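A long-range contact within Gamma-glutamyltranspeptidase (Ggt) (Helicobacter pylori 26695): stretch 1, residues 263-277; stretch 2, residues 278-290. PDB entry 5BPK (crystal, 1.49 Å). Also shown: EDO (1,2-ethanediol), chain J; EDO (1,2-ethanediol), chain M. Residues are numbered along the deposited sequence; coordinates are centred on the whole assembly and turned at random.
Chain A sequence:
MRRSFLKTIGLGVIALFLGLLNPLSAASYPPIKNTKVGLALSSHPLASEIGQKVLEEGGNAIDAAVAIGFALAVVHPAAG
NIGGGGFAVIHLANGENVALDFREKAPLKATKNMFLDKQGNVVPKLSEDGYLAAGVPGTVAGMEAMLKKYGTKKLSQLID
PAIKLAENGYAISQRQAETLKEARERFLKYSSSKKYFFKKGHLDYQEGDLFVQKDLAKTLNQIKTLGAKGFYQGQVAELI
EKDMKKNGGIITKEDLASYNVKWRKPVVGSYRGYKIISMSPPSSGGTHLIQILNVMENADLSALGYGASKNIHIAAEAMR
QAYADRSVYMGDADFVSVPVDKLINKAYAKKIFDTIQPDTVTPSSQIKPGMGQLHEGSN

Stretch 1 (263-277) WRKPVVGSYRGYKII
Stretch 2 278-290: SMSPPSSGGTHLI

Stretch 1 ends in a β-hairpin, strands 267-271 and 274-277; stretch 2 leaves the second strand, crosses a proline-bearing loop and returns as a helix packed on the hairpin. The contact buries 581 Å².

Trp263 (strand; phi/psi -82/117, chi1 m) lies beyond reach of stretch 2, its indole NE1 donating to O1 of the chain M ethanediol at 3.1 Å. Arg264 (-119/159) points toward stretch 2 in an m, t, t rotamer whose long aliphatic arm suits crossing the loop: Arg264 CD lies 3.3 Å from Pro281 O, which sits over one face of the guanidinium. Arg264 NE to Pro281 O, 3.4 Å, is too poorly angled for a hydrogen bond, and the guanidinium nitrogens are satisfied elsewhere in the structure. Pro282, preceded by a cis peptide, brings its CD to 3.7 Å from Arg264 NE.

The CA-to-CB bond of Lys265 (-70/133) points away; its extended m, t, t, t side chain is exposed, and its backbone makes the contact: Ser280 OG, on a p rotamer, donates to Lys265 O at 2.8 Å. A small hydroxyl fits here. Pro266 (-68/162) follows, its CB 3.3 Å from Ser278 O.

Val267 (-84/134, chi1 p) forms an antiparallel hydrogen-bonded pair with Ser278 (-145/-179, chi1 t), CA-CA 5.4 Å. Val267 N donates to Ser278 O at 3.0 Å and 137°; Ser278 N donates to Val267 O at 2.9 Å and 164°. Both side chains share one sheet face. There Val267 CG1 rests 3.5 Å from Gly286 C, where a CB on Gly286 would fall 2.4 Å from that methyl. Val267 CG2 lies 3.7 Å from Ile290 CD1, and Val267 CG1 about 4.0 Å from the same atom, so the branched valine packs against the helix.

Helix 285-290 runs 12° from parallel to strand 267-271, axes 8.2 Å apart at closest approach. Ser283 OG caps its approach, accepting from Gly285 N at 3.0 Å.

Val268 (-126/136, chi1 t) points away. Gly269 (-143/-175) lets Ile290 (chi m, t) come in, Gly269 N to Ile290 CD1 being 3.6 Å; a CB would clash with Ile290 CG2 at 2.6 Å. Gly269 N and O bond Ile276 O and N at 2.9 and 2.8 Å.

Tyr271 to Tyr274 form a type I' turn, with Arg272 at 50/44 and Gly273 at 91/-3, where glycine avoids jamming against the preceding carbonyl. Ile276 (-103/121, chi m, m) returns toward the helix: Ile276 CG2 lies 3.9 Å from Ile290 CG1 and 4.1 Å from Leu289 CD2. Ile277 (-116/117, m, m) points away overall and leads into Ser278.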

# COMPACT_ATOMS: atom_id res chain seq x y z
N TRP A 263 -13.85 5.72 -9.22
CA TRP A 263 -13.30 4.85 -10.25
C TRP A 263 -12.48 5.69 -11.20
O TRP A 263 -13.00 6.60 -11.85
CB TRP A 263 -14.41 4.14 -11.01
CG TRP A 263 -15.18 3.19 -10.18
CD1 TRP A 263 -16.40 3.41 -9.61
CD2 TRP A 263 -14.79 1.87 -9.82
NE1 TRP A 263 -16.79 2.30 -8.90
CE2 TRP A 263 -15.83 1.33 -9.02
CE3 TRP A 263 -13.68 1.07 -10.10
CZ2 TRP A 263 -15.78 0.03 -8.51
CZ3 TRP A 263 -13.63 -0.21 -9.60
CH2 TRP A 263 -14.68 -0.72 -8.80
N ARG A 264 -11.18 5.41 -11.25
CA ARG A 264 -10.25 6.19 -12.03
C ARG A 264 -9.60 5.33 -13.09
O ARG A 264 -9.52 4.11 -12.96
CB ARG A 264 -9.18 6.79 -11.12
CG ARG A 264 -9.72 7.61 -9.95
CD ARG A 264 -8.61 8.40 -9.33
NE ARG A 264 -8.95 9.18 -8.14
CZ ARG A 264 -9.21 10.49 -8.14
NH1 ARG A 264 -9.25 11.18 -9.27
NH2 ARG A 264 -9.43 11.13 -6.99
N LYS A 265 -9.08 5.98 -14.12
CA LYS A 265 -8.22 5.32 -15.06
C LYS A 265 -6.90 5.00 -14.37
O LYS A 265 -6.35 5.84 -13.66
CB LYS A 265 -7.96 6.19 -16.27
CG LYS A 265 -9.19 6.40 -17.15
CD LYS A 265 -8.80 7.15 -18.40
CE LYS A 265 -10.00 7.50 -19.26
NZ LYS A 265 -9.58 8.25 -20.48
N PRO A 266 -6.41 3.76 -14.52
CA PRO A 266 -5.08 3.47 -14.02
C PRO A 266 -4.04 4.20 -14.84
O PRO A 266 -4.32 4.64 -15.96
CB PRO A 266 -4.93 1.96 -14.22
CG PRO A 266 -5.89 1.60 -15.27
CD PRO A 266 -6.97 2.64 -15.30
N VAL A 267 -2.85 4.33 -14.29
CA VAL A 267 -1.71 4.75 -15.08
C VAL A 267 -1.14 3.50 -15.76
O VAL A 267 -1.02 2.43 -15.15
CB VAL A 267 -0.65 5.52 -14.25
CG1 VAL A 267 -0.10 4.68 -13.11
CG2 VAL A 267 0.47 6.02 -15.15
N VAL A 268 -0.87 3.64 -17.06
CA VAL A 268 -0.49 2.53 -17.92
C VAL A 268 0.81 2.84 -18.63
O VAL A 268 1.03 3.96 -19.10
CB VAL A 268 -1.60 2.20 -18.95
CG1 VAL A 268 -1.18 1.09 -19.91
CG2 VAL A 268 -2.89 1.83 -18.22
N GLY A 269 1.69 1.85 -18.65
CA GLY A 269 2.95 1.94 -19.38
C GLY A 269 3.33 0.62 -20.00
O GLY A 269 2.56 -0.34 -19.99
N SER A 270 4.52 0.58 -20.59
CA SER A 270 5.06 -0.63 -21.19
C SER A 270 6.50 -0.82 -20.76
O SER A 270 7.25 0.15 -20.57
CB SER A 270 4.97 -0.58 -22.72
OG SER A 270 5.74 0.50 -23.25
N TYR A 271 6.88 -2.09 -20.60
CA TYR A 271 8.25 -2.46 -20.30
C TYR A 271 8.57 -3.76 -21.03
O TYR A 271 8.04 -4.82 -20.71
CB TYR A 271 8.43 -2.62 -18.79
CG TYR A 271 9.85 -2.84 -18.34
CD1 TYR A 271 10.81 -1.84 -18.48
CD2 TYR A 271 10.23 -4.02 -17.72
CE1 TYR A 271 12.11 -2.02 -18.05
CE2 TYR A 271 11.51 -4.21 -17.27
CZ TYR A 271 12.45 -3.20 -17.43
OH TYR A 271 13.75 -3.37 -16.98
N ARG A 272 9.43 -3.66 -22.04
CA ARG A 272 9.91 -4.83 -22.79
C ARG A 272 8.81 -5.76 -23.28
O ARG A 272 8.92 -6.99 -23.18
CB ARG A 272 10.96 -5.60 -21.97
CG ARG A 272 12.05 -4.68 -21.39
CD ARG A 272 13.26 -5.47 -20.93
NE ARG A 272 14.08 -4.70 -20.01
CZ ARG A 272 14.96 -3.77 -20.35
NH1 ARG A 272 15.20 -3.46 -21.63
NH2 ARG A 272 15.63 -3.13 -19.39
N GLY A 273 7.74 -5.18 -23.81
CA GLY A 273 6.65 -5.95 -24.40
C GLY A 273 5.52 -6.32 -23.45
O GLY A 273 4.54 -6.95 -23.88
N TYR A 274 5.66 -5.95 -22.18
CA TYR A 274 4.62 -6.15 -21.17
C TYR A 274 3.92 -4.83 -20.84
O TYR A 274 4.56 -3.77 -20.86
CB TYR A 274 5.22 -6.71 -19.87
CG TYR A 274 5.86 -8.08 -20.02
CD1 TYR A 274 7.18 -8.21 -20.43
CD2 TYR A 274 5.14 -9.24 -19.74
CE1 TYR A 274 7.78 -9.47 -20.57
CE2 TYR A 274 5.72 -10.51 -19.87
CZ TYR A 274 7.04 -10.61 -20.29
OH TYR A 274 7.63 -11.85 -20.41
N LYS A 275 2.63 -4.90 -20.51
CA LYS A 275 1.87 -3.71 -20.15
C LYS A 275 1.82 -3.62 -18.63
O LYS A 275 1.53 -4.61 -17.95
CB LYS A 275 0.45 -3.79 -20.72
CG LYS A 275 -0.35 -2.50 -20.58
CD LYS A 275 -1.79 -2.68 -21.05
CE LYS A 275 -1.90 -2.69 -22.56
NZ LYS A 275 -3.33 -2.69 -23.01
N ILE A 276 2.15 -2.44 -18.12
CA ILE A 276 2.15 -2.17 -16.68
C ILE A 276 0.89 -1.37 -16.36
O ILE A 276 0.67 -0.30 -16.93
CB ILE A 276 3.39 -1.34 -16.26
CG1 ILE A 276 4.71 -1.94 -16.79
CG2 ILE A 276 3.43 -1.18 -14.73
CD1 ILE A 276 4.98 -3.37 -16.31
N ILE A 277 0.05 -1.91 -15.46
CA ILE A 277 -1.19 -1.27 -15.01
C ILE A 277 -1.04 -0.98 -13.53
O ILE A 277 -0.92 -1.91 -12.73
CB ILE A 277 -2.43 -2.19 -15.21
CG1 ILE A 277 -2.49 -2.71 -16.65
CG2 ILE A 277 -3.74 -1.46 -14.81
CD1 ILE A 277 -2.77 -1.66 -17.69
N SER A 278 -1.05 0.29 -13.14
CA SER A 278 -0.82 0.64 -11.74
C SER A 278 -1.64 1.85 -11.29
O SER A 278 -2.44 2.40 -12.07
CB SER A 278 0.68 0.83 -11.48
OG SER A 278 0.98 0.86 -10.09
N MET A 279 -1.46 2.25 -10.03
CA MET A 279 -2.35 3.25 -9.45
C MET A 279 -1.95 4.68 -9.78
O MET A 279 -0.80 5.09 -9.61
CB MET A 279 -2.45 3.11 -7.94
CG MET A 279 -3.51 4.00 -7.34
SD MET A 279 -5.17 3.56 -7.90
CE MET A 279 -5.97 5.17 -7.84
N SER A 280 -2.96 5.41 -10.23
CA SER A 280 -2.87 6.80 -10.64
C SER A 280 -3.08 7.72 -9.43
O SER A 280 -3.36 7.25 -8.33
CB SER A 280 -3.96 7.04 -11.67
OG SER A 280 -5.19 6.48 -11.25
N PRO A 281 -2.97 9.05 -9.63
CA PRO A 281 -3.26 9.95 -8.52
C PRO A 281 -4.64 9.66 -7.91
O PRO A 281 -5.59 9.43 -8.65
CB PRO A 281 -3.20 11.33 -9.17
CG PRO A 281 -2.09 11.16 -10.17
CD PRO A 281 -2.36 9.78 -10.75
N PRO A 282 -4.75 9.69 -6.58
CA PRO A 282 -3.87 10.30 -5.58
C PRO A 282 -2.71 9.45 -5.07
O PRO A 282 -2.08 9.84 -4.09
CB PRO A 282 -4.84 10.63 -4.45
CG PRO A 282 -5.81 9.53 -4.51
CD PRO A 282 -6.01 9.25 -5.97
N SER A 283 -2.41 8.33 -5.72
CA SER A 283 -1.10 7.72 -5.52
C SER A 283 -0.08 8.27 -6.51
O SER A 283 -0.42 8.61 -7.64
CB SER A 283 -1.15 6.21 -5.63
OG SER A 283 0.07 5.68 -5.16
N SER A 284 1.17 8.35 -6.06
CA SER A 284 2.32 8.62 -6.91
C SER A 284 2.94 7.31 -7.40
O SER A 284 3.80 7.31 -8.28
CB SER A 284 3.39 9.37 -6.10
OG SER A 284 3.93 8.54 -5.08
N GLY A 285 2.50 6.19 -6.83
CA GLY A 285 3.20 4.92 -7.01
C GLY A 285 3.29 4.42 -8.44
O GLY A 285 4.38 4.12 -8.93
N GLY A 286 2.15 4.35 -9.10
CA GLY A 286 2.11 3.87 -10.48
C GLY A 286 2.92 4.74 -11.43
O GLY A 286 3.63 4.24 -12.32
N THR A 287 2.83 6.06 -11.23
CA THR A 287 3.53 6.98 -12.11
C THR A 287 5.03 6.79 -12.01
O THR A 287 5.71 6.64 -13.03
CB THR A 287 3.15 8.44 -11.78
OG1 THR A 287 1.76 8.64 -12.07
CG2 THR A 287 4.00 9.45 -12.56
N HIS A 288 5.56 6.80 -10.79
CA HIS A 288 7.00 6.64 -10.62
C HIS A 288 7.51 5.22 -10.93
O HIS A 288 8.64 5.06 -11.40
CB HIS A 288 7.47 7.13 -9.26
CG HIS A 288 7.15 8.57 -9.01
ND1 HIS A 288 7.50 9.56 -9.89
CD2 HIS A 288 6.49 9.17 -8.00
CE1 HIS A 288 7.07 10.73 -9.43
NE2 HIS A 288 6.45 10.52 -8.28
N LEU A 289 6.68 4.22 -10.69
CA LEU A 289 7.00 2.84 -11.06
C LEU A 289 7.26 2.78 -12.56
O LEU A 289 8.28 2.28 -13.00
CB LEU A 289 5.83 1.91 -10.71
CG LEU A 289 5.86 0.51 -11.30
CD1 LEU A 289 7.12 -0.21 -10.87
CD2 LEU A 289 4.58 -0.24 -10.89
N ILE A 290 6.35 3.37 -13.33
CA ILE A 290 6.44 3.33 -14.79
C ILE A 290 7.60 4.21 -15.28
O ILE A 290 8.33 3.82 -16.20
CB ILE A 290 5.09 3.76 -15.43
CG1 ILE A 290 4.07 2.63 -15.23
CG2 ILE A 290 5.23 4.12 -16.92
CD1 ILE A 290 2.64 3.03 -15.43
C1 EDO J . 5.44 -10.07 -25.20
O1 EDO J . 4.49 -11.14 -25.13
C2 EDO J . 6.25 -10.02 -23.91
O2 EDO J . 7.64 -9.85 -24.22
C1 EDO M . -19.85 2.23 -6.64
O1 EDO M . -19.13 3.35 -7.17
C2 EDO M . -19.56 0.99 -7.48
O2 EDO M . -20.50 -0.05 -7.19